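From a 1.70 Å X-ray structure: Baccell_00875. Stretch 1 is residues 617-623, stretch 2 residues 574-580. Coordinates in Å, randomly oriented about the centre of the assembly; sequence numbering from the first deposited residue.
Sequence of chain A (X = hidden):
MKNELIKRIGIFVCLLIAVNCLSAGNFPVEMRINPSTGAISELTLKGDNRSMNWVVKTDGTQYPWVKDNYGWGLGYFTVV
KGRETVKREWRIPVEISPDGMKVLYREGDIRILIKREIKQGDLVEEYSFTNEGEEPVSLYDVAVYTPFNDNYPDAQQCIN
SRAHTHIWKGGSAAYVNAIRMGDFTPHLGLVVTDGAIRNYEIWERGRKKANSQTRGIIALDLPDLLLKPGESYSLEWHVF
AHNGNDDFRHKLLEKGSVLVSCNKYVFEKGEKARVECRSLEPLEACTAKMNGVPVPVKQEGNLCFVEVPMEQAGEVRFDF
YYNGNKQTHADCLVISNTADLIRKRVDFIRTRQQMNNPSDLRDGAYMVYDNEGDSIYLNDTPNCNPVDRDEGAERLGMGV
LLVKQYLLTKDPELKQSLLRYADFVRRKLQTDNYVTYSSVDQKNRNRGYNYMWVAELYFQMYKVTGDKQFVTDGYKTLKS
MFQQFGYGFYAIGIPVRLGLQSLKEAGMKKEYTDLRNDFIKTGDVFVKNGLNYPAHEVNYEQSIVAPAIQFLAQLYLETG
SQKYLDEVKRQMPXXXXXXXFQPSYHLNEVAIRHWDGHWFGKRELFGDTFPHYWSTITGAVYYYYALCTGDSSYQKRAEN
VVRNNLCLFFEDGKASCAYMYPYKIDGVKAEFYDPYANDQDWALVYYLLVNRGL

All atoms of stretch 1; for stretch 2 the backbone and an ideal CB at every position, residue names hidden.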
# COMPACT_ATOMS: atom_id res chain seq x y z
N ILE A 617 -3.39 -9.75 0.30
CA ILE A 617 -4.58 -10.34 0.90
C ILE A 617 -5.81 -9.86 0.14
O ILE A 617 -6.76 -10.61 -0.05
CB ILE A 617 -4.75 -9.95 2.40
CG1 ILE A 617 -3.54 -10.32 3.23
CG2 ILE A 617 -5.97 -10.69 2.97
CD1 ILE A 617 -3.53 -9.61 4.56
N THR A 618 -5.81 -8.59 -0.31
CA THR A 618 -6.89 -8.08 -1.13
C THR A 618 -7.01 -8.88 -2.44
O THR A 618 -8.11 -9.16 -2.87
CB THR A 618 -6.72 -6.58 -1.38
OG1 THR A 618 -6.78 -5.92 -0.12
CG2 THR A 618 -7.80 -6.02 -2.28
N GLY A 619 -5.88 -9.24 -3.04
CA GLY A 619 -5.88 -10.15 -4.17
C GLY A 619 -6.56 -11.47 -3.83
O GLY A 619 -7.36 -11.94 -4.60
N ALA A 620 -6.21 -12.06 -2.68
CA ALA A 620 -6.87 -13.29 -2.24
C ALA A 620 -8.38 -13.11 -2.12
O ALA A 620 -9.15 -13.94 -2.61
CB ALA A 620 -6.30 -13.76 -0.94
N VAL A 621 -8.80 -11.99 -1.52
CA VAL A 621 -10.20 -11.67 -1.40
C VAL A 621 -10.89 -11.60 -2.75
O VAL A 621 -12.00 -12.13 -2.91
CB VAL A 621 -10.42 -10.33 -0.65
CG1 VAL A 621 -11.87 -9.84 -0.79
CG2 VAL A 621 -10.02 -10.48 0.81
N TYR A 622 -10.27 -10.91 -3.72
CA TYR A 622 -10.84 -10.78 -5.04
C TYR A 622 -10.97 -12.13 -5.73
O TYR A 622 -11.96 -12.38 -6.40
CB TYR A 622 -10.01 -9.85 -5.93
CG TYR A 622 -10.00 -8.39 -5.56
CD1 TYR A 622 -10.91 -7.86 -4.63
CD2 TYR A 622 -9.08 -7.52 -6.15
CE1 TYR A 622 -10.90 -6.51 -4.32
CE2 TYR A 622 -9.07 -6.18 -5.83
CZ TYR A 622 -10.00 -5.68 -4.94
OH TYR A 622 -9.98 -4.34 -4.59
N TYR A 623 -9.96 -12.98 -5.54
CA TYR A 623 -9.97 -14.38 -6.03
C TYR A 623 -11.15 -15.17 -5.45
O TYR A 623 -11.94 -15.78 -6.19
CB TYR A 623 -8.62 -15.03 -5.73
CG TYR A 623 -8.60 -16.54 -5.72
CD1 TYR A 623 -8.48 -17.27 -6.90
CD2 TYR A 623 -8.64 -17.24 -4.52
CE1 TYR A 623 -8.45 -18.66 -6.89
CE2 TYR A 623 -8.61 -18.61 -4.48
CZ TYR A 623 -8.53 -19.31 -5.66
OH TYR A 623 -8.51 -20.68 -5.59
N UNK A 574 -15.59 -1.12 1.37
CA UNK A 574 -14.69 -0.68 2.41
C UNK A 574 -13.26 -1.20 2.16
O UNK A 574 -12.28 -0.45 2.33
CB UNK A 574 -15.20 -1.15 3.77
N UNK A 575 -13.14 -2.44 1.69
CA UNK A 575 -11.82 -2.96 1.34
C UNK A 575 -11.25 -2.29 0.09
O UNK A 575 -10.03 -1.98 0.04
CB UNK A 575 -11.89 -4.47 1.13
N UNK A 576 -12.10 -2.07 -0.90
CA UNK A 576 -11.66 -1.46 -2.15
C UNK A 576 -11.22 -0.02 -1.99
O UNK A 576 -10.40 0.46 -2.78
CB UNK A 576 -12.78 -1.53 -3.19
N UNK A 577 -11.71 0.65 -0.95
CA UNK A 577 -11.35 2.05 -0.71
C UNK A 577 -9.86 2.25 -0.36
O UNK A 577 -9.30 3.34 -0.56
CB UNK A 577 -12.22 2.61 0.42
N UNK A 578 -9.22 1.20 0.15
CA UNK A 578 -7.79 1.24 0.47
C UNK A 578 -6.88 1.34 -0.76
O UNK A 578 -5.69 1.63 -0.59
CB UNK A 578 -7.42 -0.01 1.27
N UNK A 579 -7.42 1.07 -1.94
CA UNK A 579 -6.63 0.84 -3.15
C UNK A 579 -6.86 1.93 -4.19
O UNK A 579 -8.02 2.28 -4.53
CB UNK A 579 -6.97 -0.53 -3.75
N UNK A 580 -5.76 2.39 -4.78
CA UNK A 580 -5.85 3.36 -5.85
C UNK A 580 -5.81 2.70 -7.22
O UNK A 580 -5.71 1.45 -7.34
CB UNK A 580 -4.72 4.38 -5.73

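Stretch 1 is a continuous helix. Thr 618, Val 621 and Tyr 622 face stretch 2, which begins as a helix and runs into a type I turn from 576 to 579.

Position 574 has helical angles, and its ideal CB finds nothing of stretch 1 within 5.5 Å. Stretch 1 sets no preference here. The residue is Val 574, and it makes no contact across the pair.

At position 575 CA-to-CB points toward stretch 1. The ideal CB lies 5.5 Å from Thr 618 OG1, so there is room for a side chain of moderate length. Val 621 offers methyl groups nearby, and Thr 618 adds a hydroxyl. Leucine, isoleucine or methionine would suit. The residue is Leu 575, with chi1 t and chi2 p. Its CD2 packs against Val 621 CG1 at 3.7 Å, while its CD1 lies 3.5 Å from Thr 618 OG1. The hydroxyl has a polar partner all the same: Thr 618 OG1 donates to water 1 at 2.7 Å, and water 1 donates to the backbone Leu 575 O at 2.9 Å.

Position 576 points sideways, with its ideal CB 4.2 Å from Tyr 622 OH. A chain can run past the end of the tyrosine ring, so several long residues would fit, such as glutamate, glutamine, lysine or methionine. The residue is Glu 576, with chi1 m and chi2 t. Its CG approaches Tyr 622 OH at 3.4 Å, a packing contact. Both carboxylate oxygens are hydrogen-bonded elsewhere in the structure.

Position 577 is out of reach of stretch 1, which leaves the choice open. The residue is Ala 577.

Position 578 points toward stretch 1, but nothing lies within 5.5 Å of its ideal CB. Many side chains are possible. The residue is Phe 578; its nearest approach is Phe 578 CB to Thr 618 OG1, 6.1 Å.

Position 579 closes the turn and points toward stretch 1, its ideal CB 4.9 Å from Tyr 622 OH. With the hydroxyls of Thr 618 and Tyr 622 nearby, asparagine, aspartate, serine or histidine would suit. The residue is Asn 579. Its ND2 lies 3.6 Å from Thr 618 CG2 and 3.6 Å from Tyr 622 OH, with no direct hydrogen bond. Waters bridge instead: Asn 579 OD1 accepts from water 1 at 2.7 Å, and Asn 579 ND2 donates to water 2 at 2.9 Å, which lies 2.7 Å from Tyr 622 OH.

Position 580 is out of reach, and its extended angles (phi -95°, psi 179°) suit almost any residue. It is Gly 580.

Stretch 2 (574-580) VLEAFNG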
# COMPACT_ATOMS: atom_id res chain seq x y z
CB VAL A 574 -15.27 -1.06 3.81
CG1 VAL A 574 -14.29 -0.83 4.91
CG2 VAL A 574 -16.55 -0.26 4.05
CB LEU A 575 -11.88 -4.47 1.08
CG LEU A 575 -10.55 -5.11 0.70
CD1 LEU A 575 -9.53 -4.87 1.77
CD2 LEU A 575 -10.71 -6.60 0.50
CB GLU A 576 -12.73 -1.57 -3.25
CG GLU A 576 -12.98 -3.02 -3.64
CD GLU A 576 -13.90 -3.17 -4.82
OE1 GLU A 576 -13.82 -2.35 -5.76
OE2 GLU A 576 -14.69 -4.14 -4.83
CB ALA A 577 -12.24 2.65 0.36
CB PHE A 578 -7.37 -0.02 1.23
CG PHE A 578 -7.83 -0.08 2.66
CD1 PHE A 578 -7.04 0.46 3.67
CD2 PHE A 578 -9.01 -0.72 3.01
CE1 PHE A 578 -7.44 0.37 5.00
CE2 PHE A 578 -9.42 -0.82 4.35
CZ PHE A 578 -8.64 -0.25 5.33
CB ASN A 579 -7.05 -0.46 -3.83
CG ASN A 579 -6.65 -1.69 -3.07
OD1 ASN A 579 -6.25 -1.65 -1.91
ND2 ASN A 579 -6.80 -2.83 -3.71
O HOH W 1 -7.44 -3.33 -0.18
O HOH W 2 -8.47 -2.65 -6.08
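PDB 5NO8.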